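PDB 4R82: NADH-dependent FAD reductase from Streptomyces globisporus, which reduces FAD with NADH and supplies the freely diffusing FADH2 to a halogenase and a monooxygenase of C-1027 antibiotic biosynthesis. Local coordinates for residues G33-T38 with V84-A89. Sequence-based numbering, arbitrary orientation.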
loop_
_atom_site.group_PDB
_atom_site.type_symbol
_atom_site.label_atom_id
_atom_site.label_comp_id
_atom_site.label_asym_id
_atom_site.label_seq_id
_atom_site.Cartn_x
_atom_site.Cartn_y
_atom_site.Cartn_z
ATOM N N GLY A 33 2.820 2.305 -6.106
ATOM C CA GLY A 33 3.451 1.662 -7.237
ATOM C C GLY A 33 2.522 0.630 -7.846
ATOM O O GLY A 33 1.332 0.557 -7.507
ATOM N N VAL A 34 3.063 -0.169 -8.758
ATOM C CA VAL A 34 2.289 -1.217 -9.411
ATOM C C VAL A 34 3.159 -2.454 -9.443
ATOM O O VAL A 34 4.337 -2.366 -9.789
ATOM C CB VAL A 34 1.944 -0.822 -10.859
ATOM C CG1 VAL A 34 1.063 -1.887 -11.497
ATOM C CG2 VAL A 34 1.243 0.534 -10.900
ATOM N N THR A 35 2.595 -3.599 -9.070
ATOM C CA THR A 35 3.326 -4.857 -9.165
ATOM C C THR A 35 2.595 -5.811 -10.088
ATOM O O THR A 35 1.421 -5.598 -10.428
ATOM C CB THR A 35 3.457 -5.566 -7.798
ATOM O OG1 THR A 35 2.197 -6.149 -7.442
ATOM C CG2 THR A 35 3.882 -4.583 -6.713
ATOM N N VAL A 36 3.286 -6.869 -10.488
ATOM C CA VAL A 36 2.594 -8.034 -11.040
ATOM C C VAL A 36 2.872 -9.160 -10.065
ATOM O O VAL A 36 4.034 -9.461 -9.757
ATOM C CB VAL A 36 3.085 -8.415 -12.445
ATOM C CG1 VAL A 36 2.424 -9.709 -12.910
ATOM C CG2 VAL A 36 2.784 -7.291 -13.440
ATOM N N VAL A 37 1.804 -9.756 -9.550
ATOM C CA VAL A 37 1.924 -10.941 -8.719
ATOM C C VAL A 37 1.891 -12.162 -9.622
ATOM O O VAL A 37 1.031 -12.255 -10.502
ATOM C CB VAL A 37 0.761 -11.014 -7.712
ATOM C CG1 VAL A 37 0.794 -12.333 -6.932
ATOM C CG2 VAL A 37 0.826 -9.831 -6.751
ATOM N N THR A 38 2.811 -13.102 -9.414
ATOM C CA THR A 38 2.809 -14.308 -10.230
ATOM C C THR A 38 2.861 -15.570 -9.388
ATOM O O THR A 38 3.326 -15.559 -8.239
ATOM C CB THR A 38 3.975 -14.331 -11.241
ATOM O OG1 THR A 38 5.219 -14.192 -10.537
ATOM C CG2 THR A 38 3.845 -13.193 -12.251
ATOM N N VAL A 84 6.362 -11.426 -6.369
ATOM C CA VAL A 84 5.949 -10.055 -6.650
ATOM C C VAL A 84 7.020 -9.381 -7.498
ATOM O O VAL A 84 8.196 -9.380 -7.129
ATOM C CB VAL A 84 5.759 -9.258 -5.336
ATOM C CG1 VAL A 84 5.382 -7.793 -5.633
ATOM C CG2 VAL A 84 4.716 -9.915 -4.448
ATOM N N SER A 85 6.617 -8.793 -8.631
ATOM C CA SER A 85 7.540 -8.034 -9.450
ATOM C C SER A 85 7.087 -6.592 -9.385
ATOM O O SER A 85 5.990 -6.265 -9.856
ATOM C CB SER A 85 7.519 -8.526 -10.902
ATOM O OG SER A 85 7.936 -9.880 -10.995
ATOM N N VAL A 86 7.918 -5.735 -8.796
ATOM C CA VAL A 86 7.600 -4.316 -8.710
ATOM C C VAL A 86 7.948 -3.670 -10.038
ATOM O O VAL A 86 9.115 -3.662 -10.452
ATOM C CB VAL A 86 8.390 -3.631 -7.596
ATOM C CG1 VAL A 86 8.122 -2.122 -7.602
ATOM C CG2 VAL A 86 8.047 -4.255 -6.245
ATOM N N LEU A 87 6.947 -3.125 -10.719
ATOM C CA LEU A 87 7.155 -2.656 -12.082
ATOM C C LEU A 87 7.898 -1.334 -12.141
ATOM O O LEU A 87 7.641 -0.424 -11.355
ATOM C CB LEU A 87 5.826 -2.543 -12.848
ATOM C CG LEU A 87 5.083 -3.867 -13.070
ATOM C CD1 LEU A 87 3.811 -3.612 -13.900
ATOM C CD2 LEU A 87 5.985 -4.900 -13.745
ATOM N N GLU A 88 8.817 -1.253 -13.098
ATOM C CA GLU A 88 9.628 -0.082 -13.347
ATOM C C GLU A 88 8.856 0.959 -14.163
ATOM O O GLU A 88 7.853 0.639 -14.798
ATOM C CB GLU A 88 10.906 -0.551 -14.063
ATOM C CG GLU A 88 11.950 0.492 -14.348
ATOM C CD GLU A 88 11.712 1.177 -15.677
ATOM O OE1 GLU A 88 11.030 0.564 -16.532
ATOM O OE2 GLU A 88 12.191 2.319 -15.861
ATOM N N ALA A 89 9.342 2.199 -14.145
ATOM C CA ALA A 89 8.662 3.339 -14.749
ATOM C C ALA A 89 8.165 3.140 -16.178
ATOM O O ALA A 89 7.137 3.699 -16.550
ATOM C CB ALA A 89 9.551 4.574 -14.674
HETATM O O HOH W 1 5.951 0.482 -9.069
HETATM O O HOH W 2 5.976 -11.559 -10.003
#
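Leu87, Val36 and Val84 bury the largest areas in this contact, together about half of it. It joins two neighbouring antiparallel strands, 35-39 and 81-86, in the main antiparallel sheet of the flavin reductase-like domain, the split-barrel FMN-binding fold. Val36 and Ser85 form a hydrogen-bonded pair: Val36 N reaches Ser85 O at 2.8 Å, and Ser85 N returns a bond to Val36 O. Thr35-Val86 and Val37-Val84 are the non-hydrogen-bonded pairs beside it. Leu87 N continues the pattern, bonding Val34 O at 2.9 Å nearly along the C=O axis.

Side chains pack on both faces of the sheet. On the face of Val36, the Leu87 side chain meets Val36 and Val34 with its methyl end. Its CG is anti to the carbonyl carbon (chi1 -64°), and its CD1 lies 3.8 Å from Val36 CG2. The same methyl also meets Val34 CG1 at 4.0 Å. Ala95 of helix 92-97 packs against both Val34 and Leu87, and the Val34 side chain lies about 4 Å from the bound FAD. On the other face, Val84 CG1 touches the CB and CG2 of Thr35 diagonally across the pairing. Thr35 OG1 is hydrogen-bonded to Ala49 O on strand 45-49.

Water joins the two segments at two places. One accepts from Val34 N and lies 3.0 Å from Leu87 O. The other donates to Val36 O and Thr38 OG1 and sits 2.8 Å from Ser85 OG, which also bonds Ile126 N.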